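Local coordinates for protein bifunctional endo-1,4-beta-xylanase A (Neocallimastix patriciarum, PDB 2VG9) that probably hydrolyses internal beta-1,4 linkages in xylan as a family 11 endo-xylanase with a beta jelly-roll fold, here a loop-swap mutant, at residues 27-31 and 43-47; 72-78 and 210-216; 98-102 and 147-151; 114-118 and 162-168. All blocks are in the same frame, centred on the assembly; numbering follows the deposited sequence.

Contact 1: residues 27-31 and 43-47; sequences GGEGS and EWNAA
E43 and S31 face each other within a beta hairpin, strands 29-34 and 40-45, in the six-stranded antiparallel sheet of the jelly roll. They form a hydrogen-bonded pair, as do E29 and N45. Between them G30 and W44 make a non-hydrogen-bonded pair, with CA atoms only 4.0 Å apart. E43 CB leaves the strand on the face it shares with E29, S31 and N45. E43 CG lies 3.4 Å from S31 OG. A turn about the CB-CG bond (chi2 85°) brings the carboxylate back toward the partner strand. E43 OE1 then accepts the S31 hydroxyl on its anti lone pair, S31 OG to E43 OE1 2.6 Å. The same OE1 takes a hydrogen bond from water 1, which also donates to E29 OE1. E43 OE2 ends 3.5 Å from E29 OE2, a pair of like charges that may raise the proton affinity of one of the two acids. On the opposite face the W44 indole leads away from the hairpin, stacks with F53 and bonds S203 through NE1. N45 ND2 probably offsets part of the acidic charge: it donates to the anti lone pair of E29 OE2 at 3.2 Å, with the amide and carboxylate planes 27° apart.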
loop_
_atom_site.group_PDB
_atom_site.type_symbol
_atom_site.label_atom_id
_atom_site.label_comp_id
_atom_site.label_asym_id
_atom_site.label_seq_id
_atom_site.Cartn_x
_atom_site.Cartn_y
_atom_site.Cartn_z
ATOM N N GLY A 27 -14.285 -6.208 -11.130
ATOM C CA GLY A 27 -15.465 -6.984 -10.787
ATOM C C GLY A 27 -16.276 -6.491 -9.613
ATOM O O GLY A 27 -17.306 -7.090 -9.300
ATOM N N GLY A 28 -15.812 -5.435 -8.940
ATOM C CA GLY A 28 -16.543 -4.845 -7.833
ATOM C C GLY A 28 -17.046 -3.461 -8.213
ATOM O O GLY A 28 -17.086 -3.108 -9.388
ATOM N N GLU A 29 -17.418 -2.676 -7.206
ATOM C CA GLU A 29 -17.749 -1.258 -7.359
ATOM C C GLU A 29 -17.247 -0.548 -6.115
ATOM O O GLU A 29 -17.041 -1.182 -5.061
ATOM C CB GLU A 29 -19.272 -0.978 -7.553
ATOM C CG GLU A 29 -20.110 -0.874 -6.250
ATOM C CD GLU A 29 -20.161 0.551 -5.617
ATOM O OE1 GLU A 29 -20.167 1.559 -6.392
ATOM O OE2 GLU A 29 -20.219 0.656 -4.341
ATOM N N GLY A 30 -17.072 0.768 -6.230
ATOM C CA GLY A 30 -16.572 1.542 -5.113
ATOM C C GLY A 30 -16.329 2.980 -5.527
ATOM O O GLY A 30 -16.560 3.358 -6.679
ATOM N N SER A 31 -15.871 3.779 -4.573
ATOM C CA SER A 31 -15.615 5.161 -4.829
ATOM C C SER A 31 -14.582 5.689 -3.852
ATOM O O SER A 31 -14.330 5.080 -2.815
ATOM C CB SER A 31 -16.911 5.961 -4.754
ATOM O OG SER A 31 -17.442 5.984 -3.444
ATOM N N GLU A 43 -14.948 3.516 -0.229
ATOM C CA GLU A 43 -15.937 2.538 0.109
ATOM C C GLU A 43 -15.983 1.565 -1.049
ATOM O O GLU A 43 -15.803 1.951 -2.203
ATOM C CB GLU A 43 -17.310 3.193 0.425
ATOM C CG GLU A 43 -17.928 4.115 -0.660
ATOM C CD GLU A 43 -18.735 3.363 -1.732
ATOM O OE1 GLU A 43 -18.849 3.867 -2.884
ATOM O OE2 GLU A 43 -19.260 2.256 -1.429
ATOM N N TRP A 44 -16.147 0.287 -0.746
ATOM C CA TRP A 44 -16.157 -0.707 -1.788
ATOM C C TRP A 44 -17.217 -1.752 -1.518
ATOM O O TRP A 44 -17.535 -2.034 -0.380
ATOM C CB TRP A 44 -14.762 -1.323 -2.001
ATOM C CG TRP A 44 -14.159 -2.123 -0.848
ATOM C CD1 TRP A 44 -14.156 -3.485 -0.716
ATOM C CD2 TRP A 44 -13.459 -1.607 0.293
ATOM N NE1 TRP A 44 -13.509 -3.846 0.441
ATOM C CE2 TRP A 44 -13.088 -2.714 1.091
ATOM C CE3 TRP A 44 -13.143 -0.310 0.742
ATOM C CZ2 TRP A 44 -12.400 -2.569 2.311
ATOM C CZ3 TRP A 44 -12.446 -0.169 1.959
ATOM C CH2 TRP A 44 -12.098 -1.292 2.727
ATOM N N ASN A 45 -17.805 -2.276 -2.585
ATOM C CA ASN A 45 -18.622 -3.486 -2.503
ATOM C C ASN A 45 -18.038 -4.390 -3.543
ATOM O O ASN A 45 -18.291 -4.179 -4.735
ATOM C CB ASN A 45 -20.110 -3.213 -2.826
ATOM C CG ASN A 45 -20.831 -2.489 -1.708
ATOM O OD1 ASN A 45 -21.271 -3.112 -0.729
ATOM N ND2 ASN A 45 -20.962 -1.163 -1.840
ATOM N N ALA A 46 -17.222 -5.360 -3.113
ATOM C CA ALA A 46 -16.632 -6.351 -4.011
ATOM C C ALA A 46 -16.745 -7.764 -3.426
ATOM O O ALA A 46 -15.898 -8.621 -3.687
ATOM C CB ALA A 46 -15.178 -6.009 -4.332
ATOM N N ALA A 47 -17.784 -7.993 -2.619
ATOM C CA ALA A 47 -18.027 -9.314 -2.011
ATOM C C ALA A 47 -18.673 -10.263 -3.035
ATOM O O ALA A 47 -19.821 -10.717 -2.897
ATOM C CB ALA A 47 -18.846 -9.187 -0.721
HETATM O O HOH W 1 -20.317 3.626 -4.876
#

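Contact 2: residues 72-78 and 210-216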
loop_
_atom_site.group_PDB
_atom_site.type_symbol
_atom_site.label_atom_id
_atom_site.label_comp_id
_atom_site.label_asym_id
_atom_site.label_seq_id
_atom_site.Cartn_x
_atom_site.Cartn_y
_atom_site.Cartn_z
ATOM N N TYR A 72 15.323 10.226 6.074
ATOM C CA TYR A 72 14.146 10.009 6.894
ATOM C C TYR A 72 12.902 10.087 6.016
ATOM O O TYR A 72 12.778 10.995 5.196
ATOM C CB TYR A 72 14.071 11.047 8.038
ATOM C CG TYR A 72 13.033 10.704 9.067
ATOM C CD1 TYR A 72 13.376 9.972 10.202
ATOM C CD2 TYR A 72 11.695 11.099 8.900
ATOM C CE1 TYR A 72 12.420 9.640 11.157
ATOM C CE2 TYR A 72 10.714 10.781 9.868
ATOM C CZ TYR A 72 11.089 10.041 10.987
ATOM O OH TYR A 72 10.148 9.679 11.942
ATOM N N ILE A 73 11.999 9.114 6.161
ATOM C CA ILE A 73 10.695 9.180 5.485
ATOM C C ILE A 73 9.664 8.901 6.573
ATOM O O ILE A 73 9.702 7.853 7.210
ATOM C CB ILE A 73 10.554 8.188 4.293
ATOM C CG1 ILE A 73 11.668 8.383 3.245
ATOM C CG2 ILE A 73 9.104 8.299 3.640
ATOM C CD1 ILE A 73 11.673 7.260 2.132
ATOM N N GLY A 74 8.792 9.876 6.821
ATOM C CA GLY A 74 7.723 9.712 7.814
ATOM C C GLY A 74 6.348 9.613 7.161
ATOM O O GLY A 74 6.095 10.241 6.110
ATOM N N LEU A 75 5.462 8.824 7.766
ATOM C CA LEU A 75 4.048 8.805 7.362
ATOM C C LEU A 75 3.208 8.810 8.628
ATOM O O LEU A 75 3.384 7.944 9.495
ATOM C CB LEU A 75 3.696 7.602 6.446
ATOM C CG LEU A 75 2.243 7.489 5.872
ATOM C CD1 LEU A 75 2.219 6.762 4.529
ATOM C CD2 LEU A 75 1.292 6.752 6.829
ATOM N N ASP A 76 2.292 9.780 8.716
ATOM C CA ASP A 76 1.396 9.898 9.854
ATOM C C ASP A 76 0.008 9.784 9.290
ATOM O O ASP A 76 -0.273 10.381 8.261
ATOM C CB ASP A 76 1.563 11.254 10.534
ATOM C CG ASP A 76 2.924 11.438 11.141
ATOM O OD1 ASP A 76 3.309 10.621 11.961
ATOM O OD2 ASP A 76 3.626 12.411 10.798
ATOM N N TYR A 77 -0.846 9.008 9.935
ATOM C CA TYR A 77 -2.187 8.760 9.424
ATOM C C TYR A 77 -3.182 8.597 10.585
ATOM O O TYR A 77 -2.809 8.229 11.708
ATOM C CB TYR A 77 -2.189 7.525 8.478
ATOM C CG TYR A 77 -2.074 6.187 9.209
ATOM C CD1 TYR A 77 -3.193 5.347 9.349
ATOM C CD2 TYR A 77 -0.858 5.781 9.763
ATOM C CE1 TYR A 77 -3.094 4.100 10.064
ATOM C CE2 TYR A 77 -0.735 4.559 10.470
ATOM C CZ TYR A 77 -1.860 3.737 10.617
ATOM O OH TYR A 77 -1.708 2.582 11.296
ATOM N N ALA A 78 -4.445 8.923 10.325
ATOM C CA ALA A 78 -5.558 8.528 11.215
ATOM C C ALA A 78 -6.751 8.181 10.321
ATOM O O ALA A 78 -7.087 8.957 9.411
ATOM C CB ALA A 78 -5.927 9.655 12.210
ATOM N N THR A 210 -8.697 10.458 7.626
ATOM C CA THR A 210 -8.965 11.840 7.962
ATOM C C THR A 210 -7.681 12.582 8.195
ATOM O O THR A 210 -7.678 13.804 8.180
ATOM C CB THR A 210 -9.857 11.954 9.197
ATOM O OG1 THR A 210 -9.256 11.221 10.283
ATOM C CG2 THR A 210 -11.245 11.392 8.904
ATOM N N LEU A 211 -6.589 11.846 8.401
ATOM C CA LEU A 211 -5.259 12.443 8.497
ATOM C C LEU A 211 -4.319 11.598 7.697
ATOM O O LEU A 211 -4.265 10.394 7.900
ATOM C CB LEU A 211 -4.772 12.453 9.957
ATOM C CG LEU A 211 -3.587 13.275 10.449
ATOM C CD1 LEU A 211 -3.499 13.100 12.013
ATOM C CD2 LEU A 211 -2.252 12.933 9.823
ATOM N N LEU A 212 -3.569 12.224 6.797
ATOM C CA LEU A 212 -2.503 11.529 6.074
ATOM C C LEU A 212 -1.427 12.519 5.706
ATOM O O LEU A 212 -1.671 13.457 4.967
ATOM C CB LEU A 212 -3.014 10.802 4.817
ATOM C CG LEU A 212 -1.953 10.023 4.047
ATOM C CD1 LEU A 212 -1.147 9.124 4.958
ATOM C CD2 LEU A 212 -2.626 9.201 2.911
ATOM N N ASP A 213 -0.236 12.295 6.229
ATOM C CA ASP A 213 0.896 13.171 5.930
ATOM C C ASP A 213 2.042 12.252 5.557
ATOM O O ASP A 213 2.283 11.261 6.234
ATOM C CB ASP A 213 1.290 13.980 7.171
ATOM C CG ASP A 213 2.188 15.175 6.849
ATOM O OD1 ASP A 213 2.457 15.471 5.673
ATOM O OD2 ASP A 213 2.624 15.831 7.812
ATOM N N VAL A 214 2.712 12.576 4.462
ATOM C CA VAL A 214 3.896 11.820 4.002
ATOM C C VAL A 214 4.987 12.854 3.782
ATOM O O VAL A 214 4.741 13.877 3.131
ATOM C CB VAL A 214 3.615 11.039 2.689
ATOM C CG1 VAL A 214 4.789 10.107 2.359
ATOM C CG2 VAL A 214 2.333 10.216 2.804
ATOM N N TYR A 215 6.165 12.632 4.351
ATOM C CA TYR A 215 7.271 13.587 4.194
ATOM C C TYR A 215 8.673 12.921 4.215
ATOM O O TYR A 215 8.839 11.779 4.695
ATOM C CB TYR A 215 7.185 14.668 5.279
ATOM C CG TYR A 215 7.393 14.141 6.699
ATOM C CD1 TYR A 215 8.678 14.136 7.278
ATOM C CD2 TYR A 215 6.322 13.643 7.446
ATOM C CE1 TYR A 215 8.896 13.638 8.543
ATOM C CE2 TYR A 215 6.530 13.157 8.749
ATOM C CZ TYR A 215 7.817 13.153 9.277
ATOM O OH TYR A 215 8.062 12.683 10.539
ATOM N N THR A 216 9.675 13.656 3.720
ATOM C CA THR A 216 11.082 13.242 3.834
ATOM C C THR A 216 11.920 14.387 4.331
ATOM O O THR A 216 11.720 15.527 3.894
ATOM C CB THR A 216 11.757 12.955 2.492
ATOM O OG1 THR A 216 10.799 12.759 1.451
ATOM C CG2 THR A 216 12.728 11.804 2.611
#
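Y215 lays its ring over G74 where strands 73-86 and 203-216 pair in the antiparallel sheet of the jelly roll. G74 CA sits 3.9 Å from the centroid of the Y215 ring, a CH-pi contact over the face, and no side chain intervenes. The Y215 CG lies between the backbone N and the carbonyl carbon (chi1 65°), which swings the ring across to the neighbouring strand. D76 OD2 meets the edge of this ring, 3.6 Å from Y215 CE2. Y72 lies beside it with planes 22° apart. The rings are strongly offset, with little overlap, and Y72 CE2 comes 3.6 Å from Y215 CE1. On the other face L75 holds the apolar contact: its CD1 is 3.9 Å from V214 CG2, and its CG is equally close to L212 CD1. Further out, this face meets the second sheet, with L75 and V214 on V194 and L212 on L196. I73 and L75 also touch the helix 174-182. The Y77 ring turns from strand 203-216, and Y77 OH bonds E116 OE1. Backbone bonds pair G74 with Y215 and D76 with D213. At A78 the pairing is broken by a classic beta bulge, where T210 and L211 both face it. There A78 O accepts T210 N at 2.8 Å and L211 N at 3.1 Å.

Contact 3: residues 98-102 and 147-151; sequences WFQNR and PTING
Q100 and N150 approach from opposite directions and pair their amides, whose planes differ by only 3°. Q100 NE2 donates to N150 OD1 at 2.8 Å, and N150 ND2 donates back to Q100 OE1 at 3.0 Å. Each donor lies in the carbonyl plane on a lone pair, so the two bonds close a flat ring. Q100 reaches this position by running out with CG opposite the backbone N (chi1 178°) and then bending at chi2. Q100 OE1 also accepts R102 N, 3.2 Å away, from a direction tilted out of the carbonyl plane. R102 and N150 lie alongside with reversed directions, the guanidinium turned 49° from the N150 amide. Next to the paired amides, I149 and W98 run antiparallel to one another. I149 CG2 sits over the face of the indole, 3.5 Å from the centroid of the W98 five-membered ring. I149 CD1 reaches on to the Q100 amide, 3.5 Å from NE2. At the far end of the indole W98 CH2 comes within 3.7 Å of T148 OG1. W98 NE1 bonds Y96 OH. The sequence PTING, with its type I turn from T148 to G151, matches the tip of the thumb loop that overhangs the cleft in family 11 xylanases. The paired amides probably tolerate little rotation, while the CH-pi contact is less directional. Together they probably fix how the thumb tip sits against strand 89-100.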
loop_
_atom_site.group_PDB
_atom_site.type_symbol
_atom_site.label_atom_id
_atom_site.label_comp_id
_atom_site.label_asym_id
_atom_site.label_seq_id
_atom_site.Cartn_x
_atom_site.Cartn_y
_atom_site.Cartn_z
ATOM N N TRP A 98 6.430 1.078 -4.641
ATOM C CA TRP A 98 7.397 0.220 -5.375
ATOM C C TRP A 98 8.834 0.699 -5.243
ATOM O O TRP A 98 9.079 1.905 -5.039
ATOM C CB TRP A 98 7.037 0.159 -6.872
ATOM C CG TRP A 98 5.697 -0.490 -7.182
ATOM C CD1 TRP A 98 4.456 0.040 -6.965
ATOM C CD2 TRP A 98 5.486 -1.768 -7.789
ATOM N NE1 TRP A 98 3.492 -0.829 -7.394
ATOM C CE2 TRP A 98 4.093 -1.954 -7.893
ATOM C CE3 TRP A 98 6.338 -2.774 -8.255
ATOM C CZ2 TRP A 98 3.522 -3.124 -8.443
ATOM C CZ3 TRP A 98 5.793 -3.913 -8.781
ATOM C CH2 TRP A 98 4.378 -4.083 -8.881
ATOM N N PHE A 99 9.791 -0.235 -5.358
ATOM C CA PHE A 99 11.188 0.115 -5.671
ATOM C C PHE A 99 11.411 -0.248 -7.142
ATOM O O PHE A 99 11.302 -1.425 -7.537
ATOM C CB PHE A 99 12.244 -0.614 -4.803
ATOM C CG PHE A 99 12.012 -0.530 -3.306
ATOM C CD1 PHE A 99 11.446 0.618 -2.709
ATOM C CD2 PHE A 99 12.379 -1.605 -2.478
ATOM C CE1 PHE A 99 11.240 0.682 -1.321
ATOM C CE2 PHE A 99 12.182 -1.532 -1.097
ATOM C CZ PHE A 99 11.602 -0.375 -0.515
ATOM N N GLN A 100 11.684 0.774 -7.945
ATOM C CA GLN A 100 11.856 0.637 -9.382
ATOM C C GLN A 100 13.285 0.160 -9.631
ATOM O O GLN A 100 14.239 0.658 -9.012
ATOM C CB GLN A 100 11.614 1.987 -10.068
ATOM C CG GLN A 100 11.811 2.020 -11.626
ATOM C CD GLN A 100 10.846 1.109 -12.402
ATOM O OE1 GLN A 100 11.132 -0.063 -12.633
ATOM N NE2 GLN A 100 9.730 1.669 -12.851
ATOM N N ASN A 101 13.430 -0.812 -10.512
ATOM C CA ASN A 101 14.750 -1.312 -10.874
ATOM C C ASN A 101 15.142 -1.003 -12.329
ATOM O O ASN A 101 16.142 -1.524 -12.814
ATOM C CB ASN A 101 14.844 -2.820 -10.597
ATOM C CG ASN A 101 14.072 -3.644 -11.596
ATOM O OD1 ASN A 101 13.138 -3.159 -12.228
ATOM N ND2 ASN A 101 14.469 -4.911 -11.754
ATOM N N ARG A 102 14.352 -0.197 -13.028
ATOM C CA ARG A 102 14.708 0.228 -14.391
ATOM C C ARG A 102 16.076 0.899 -14.334
ATOM O O ARG A 102 16.308 1.767 -13.494
ATOM C CB ARG A 102 13.647 1.161 -14.996
ATOM C CG ARG A 102 13.924 1.555 -16.466
ATOM C CD ARG A 102 12.860 2.498 -17.032
ATOM N NE ARG A 102 11.658 1.796 -17.530
ATOM C CZ ARG A 102 10.414 1.977 -17.072
ATOM N NH1 ARG A 102 10.163 2.849 -16.086
ATOM N NH2 ARG A 102 9.408 1.289 -17.612
ATOM N N PRO A 147 0.815 -8.195 -13.240
ATOM C CA PRO A 147 1.024 -6.855 -13.776
ATOM C C PRO A 147 1.771 -5.960 -12.781
ATOM O O PRO A 147 1.653 -6.138 -11.575
ATOM C CB PRO A 147 -0.406 -6.340 -14.029
ATOM C CG PRO A 147 -1.267 -7.160 -13.105
ATOM C CD PRO A 147 -0.618 -8.515 -13.096
ATOM N N THR A 148 2.482 -4.981 -13.316
ATOM C CA THR A 148 3.535 -4.269 -12.631
ATOM C C THR A 148 3.411 -2.782 -13.020
ATOM O O THR A 148 2.674 -2.452 -13.959
ATOM C CB THR A 148 4.863 -4.950 -13.089
ATOM O OG1 THR A 148 5.409 -5.774 -12.040
ATOM C CG2 THR A 148 5.868 -4.013 -13.639
ATOM N N ILE A 149 4.106 -1.884 -12.313
ATOM C CA ILE A 149 4.141 -0.464 -12.704
ATOM C C ILE A 149 4.758 -0.244 -14.101
ATOM O O ILE A 149 4.607 0.823 -14.690
ATOM C CB ILE A 149 4.913 0.429 -11.666
ATOM C CG1 ILE A 149 6.281 -0.198 -11.316
ATOM C CG2 ILE A 149 3.995 0.753 -10.458
ATOM C CD1 ILE A 149 7.259 0.725 -10.596
ATOM N N ASN A 150 5.454 -1.264 -14.592
ATOM C CA ASN A 150 6.186 -1.246 -15.865
ATOM C C ASN A 150 5.432 -1.860 -17.058
ATOM O O ASN A 150 5.891 -1.769 -18.204
ATOM C CB ASN A 150 7.522 -1.972 -15.686
ATOM C CG ASN A 150 8.522 -1.162 -14.896
ATOM O OD1 ASN A 150 8.335 0.030 -14.683
ATOM N ND2 ASN A 150 9.586 -1.806 -14.445
ATOM N N GLY A 151 4.293 -2.504 -16.802
ATOM C CA GLY A 151 3.553 -3.200 -17.876
ATOM C C GLY A 151 2.980 -4.539 -17.450
ATOM O O GLY A 151 2.578 -4.725 -16.285
#

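Contact 4: residues 114-118 and 162-168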
loop_
_atom_site.group_PDB
_atom_site.type_symbol
_atom_site.label_atom_id
_atom_site.label_comp_id
_atom_site.label_asym_id
_atom_site.label_seq_id
_atom_site.Cartn_x
_atom_site.Cartn_y
_atom_site.Cartn_z
ATOM N N ILE A 114 3.486 -2.109 4.104
ATOM C CA ILE A 114 3.654 -2.049 5.542
ATOM C C ILE A 114 2.237 -2.099 6.093
ATOM O O ILE A 114 1.511 -1.092 6.066
ATOM C CB ILE A 114 4.402 -0.772 6.006
ATOM C CG1 ILE A 114 5.820 -0.734 5.396
ATOM C CG2 ILE A 114 4.497 -0.721 7.535
ATOM C CD1 ILE A 114 6.436 0.649 5.462
ATOM N N ILE A 115 1.835 -3.289 6.552
ATOM C CA ILE A 115 0.415 -3.521 6.823
ATOM C C ILE A 115 0.100 -3.237 8.272
ATOM O O ILE A 115 0.578 -3.935 9.170
ATOM C CB ILE A 115 -0.036 -4.949 6.422
ATOM C CG1 ILE A 115 0.396 -5.259 4.979
ATOM C CG2 ILE A 115 -1.539 -5.132 6.645
ATOM C CD1 ILE A 115 -0.002 -6.659 4.470
ATOM N N GLU A 116 -0.736 -2.214 8.465
ATOM C CA GLU A 116 -1.137 -1.710 9.777
ATOM C C GLU A 116 -2.374 -2.394 10.346
ATOM O O GLU A 116 -2.513 -2.538 11.564
ATOM C CB GLU A 116 -1.389 -0.199 9.670
ATOM C CG GLU A 116 -0.138 0.557 9.308
ATOM C CD GLU A 116 0.831 0.636 10.510
ATOM O OE1 GLU A 116 0.598 1.476 11.421
ATOM O OE2 GLU A 116 1.806 -0.151 10.544
ATOM N N ASP A 117 -3.265 -2.812 9.462
ATOM C CA ASP A 117 -4.519 -3.440 9.849
ATOM C C ASP A 117 -4.987 -4.244 8.634
ATOM O O ASP A 117 -4.582 -3.962 7.472
ATOM C CB ASP A 117 -5.562 -2.375 10.255
ATOM C CG ASP A 117 -6.703 -2.937 11.135
ATOM O OD1 ASP A 117 -6.782 -4.142 11.388
ATOM O OD2 ASP A 117 -7.553 -2.147 11.572
ATOM N N TRP A 118 -5.741 -5.314 8.920
ATOM C CA TRP A 118 -6.254 -6.220 7.905
ATOM C C TRP A 118 -7.451 -6.962 8.496
ATOM O O TRP A 118 -7.606 -7.054 9.727
ATOM C CB TRP A 118 -5.213 -7.255 7.439
ATOM C CG TRP A 118 -4.574 -8.040 8.577
ATOM C CD1 TRP A 118 -3.438 -7.703 9.270
ATOM C CD2 TRP A 118 -5.066 -9.263 9.171
ATOM N NE1 TRP A 118 -3.179 -8.647 10.246
ATOM C CE2 TRP A 118 -4.162 -9.621 10.195
ATOM C CE3 TRP A 118 -6.177 -10.094 8.918
ATOM C CZ2 TRP A 118 -4.343 -10.782 11.001
ATOM C CZ3 TRP A 118 -6.366 -11.260 9.730
ATOM C CH2 TRP A 118 -5.446 -11.570 10.763
ATOM N N VAL A 162 4.423 -6.771 8.557
ATOM C CA VAL A 162 3.062 -6.900 9.025
ATOM C C VAL A 162 3.032 -6.553 10.503
ATOM O O VAL A 162 3.680 -7.231 11.313
ATOM C CB VAL A 162 2.528 -8.330 8.759
ATOM C CG1 VAL A 162 1.099 -8.507 9.347
ATOM C CG2 VAL A 162 2.591 -8.618 7.249
ATOM N N ARG A 163 2.304 -5.495 10.854
ATOM C CA ARG A 163 2.159 -5.080 12.262
ATOM C C ARG A 163 1.413 -6.148 13.065
ATOM O O ARG A 163 0.316 -6.587 12.671
ATOM C CB ARG A 163 1.387 -3.756 12.378
ATOM C CG ARG A 163 1.544 -3.115 13.744
ATOM C CD ARG A 163 0.825 -1.759 13.852
ATOM N NE ARG A 163 0.842 -1.226 15.234
ATOM C CZ ARG A 163 1.817 -0.457 15.718
ATOM N NH1 ARG A 163 2.825 -0.104 14.938
ATOM N NH2 ARG A 163 1.762 0.023 16.955
ATOM N N GLN A 164 2.009 -6.550 14.192
ATOM C CA GLN A 164 1.443 -7.618 15.015
ATOM C C GLN A 164 0.191 -7.167 15.789
ATOM O O GLN A 164 -0.753 -7.950 15.950
ATOM C CB GLN A 164 2.517 -8.265 15.911
ATOM C CG GLN A 164 3.649 -8.912 15.061
ATOM C CD GLN A 164 3.098 -9.940 14.077
ATOM O OE1 GLN A 164 3.003 -9.705 12.864
ATOM N NE2 GLN A 164 2.686 -11.056 14.600
ATOM N N GLN A 165 0.183 -5.901 16.213
ATOM C CA GLN A 165 -0.954 -5.303 16.940
ATOM C C GLN A 165 -1.653 -4.353 15.954
ATOM O O GLN A 165 -1.129 -3.264 15.692
ATOM C CB GLN A 165 -0.430 -4.534 18.157
ATOM C CG GLN A 165 -1.473 -4.200 19.249
ATOM C CD GLN A 165 -1.006 -3.109 20.290
ATOM O OE1 GLN A 165 0.203 -2.843 20.465
ATOM N NE2 GLN A 165 -1.997 -2.482 20.982
ATOM N N LYS A 166 -2.815 -4.750 15.423
ATOM C CA LYS A 166 -3.534 -3.948 14.440
ATOM C C LYS A 166 -3.891 -2.555 14.956
ATOM O O LYS A 166 -4.314 -2.384 16.110
ATOM C CB LYS A 166 -4.822 -4.649 14.048
ATOM C CG LYS A 166 -4.640 -5.876 13.193
ATOM C CD LYS A 166 -5.959 -6.661 13.185
ATOM C CE LYS A 166 -5.823 -7.975 12.395
ATOM N NZ LYS A 166 -7.172 -8.589 12.169
ATOM N N ARG A 167 -3.786 -1.554 14.091
ATOM C CA ARG A 167 -4.240 -0.241 14.470
ATOM C C ARG A 167 -4.700 0.541 13.239
ATOM O O ARG A 167 -4.469 0.103 12.110
ATOM C CB ARG A 167 -3.116 0.484 15.205
ATOM C CG ARG A 167 -1.933 0.792 14.324
ATOM C CD ARG A 167 -0.904 1.651 15.044
ATOM N NE ARG A 167 0.211 1.954 14.131
ATOM C CZ ARG A 167 1.184 2.823 14.395
ATOM N NH1 ARG A 167 1.217 3.453 15.578
ATOM N NH2 ARG A 167 2.146 3.028 13.492
ATOM N N THR A 168 -5.350 1.683 13.450
ATOM C CA THR A 168 -5.826 2.504 12.314
ATOM C C THR A 168 -5.411 3.953 12.451
ATOM O O THR A 168 -5.949 4.821 11.755
ATOM C CB THR A 168 -7.353 2.438 12.128
ATOM O OG1 THR A 168 -7.990 2.994 13.269
ATOM C CG2 THR A 168 -7.866 1.002 11.919
HETATM O O HOH W 2 -1.431 -5.599 10.581
HETATM O O HOH W 3 -1.385 -8.860 12.485
#
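I115 and V162 form a parallel bridge in the mixed sheet of the jelly roll, with R163 N bonded to I115 O at 2.9 Å, before the 114-118 segment turns a corner at E116. A classic bulge marks that corner, since E116 and D117 both face L93. R167 N then bonds E116 O, so the loop after V162 follows the bend. Three charged side chains gather here. R167 runs alongside E116, and NE and NH2 both grip OE1, with R167 NE to E116 OE1 2.8 Å. They arrive on the syn side, somewhat out of the carboxylate plane, and the two flat groups stand 67° apart. Besides this oxygen's further partner Y77, OE2 is taken by Y137 OH. The R163 guanidinium lies against that of R167, with R167 NE 3.2 Å above the R163 plane. The nearby carboxylate probably offsets the two positive charges. Y137 OH also takes a hydrogen bond from R163 NH1.

At the outer end K166 stretches across the W118 indole at about a right angle. Its NZ stands 3.5 Å from the centroid of the six-membered ring, 1° off the normal, a well-centred cation-pi contact. K166 CE covers the five-membered ring. The ammonium is held there by its bond to W118 O, K166 NZ to O 2.9 Å. D117 OD1 lies along the K166 chain, 3.2 Å from CD. Water 3 closes the edge of the indole: it accepts W118 NE1 at 2.9 Å and donates to R163 O.

How the contacts relate
Contacts 1 and 2 belong to one sheet, where strands 40-45 and 203-216 are neighbours. Their centres lie 26 Å apart and their nearest atoms about 12 Å. Contacts 3 and 4 both reach the mixed sheet but lie on opposite sides of the chain centre, with centres about 25 Å apart. Along the sequence their segments alternate. Contacts 2 and 4 meet directly and so tie the sheets together: Y77 OH is 2.6 Å from E116 OE1, a probable hydrogen bond. Contact 3 concerns the probable thumb over the cleft, and its centre is about 26 Å from that of contact 1. A cadmium ion lies about 8 Å from the W118 side chain and about 11 Å from that of W44.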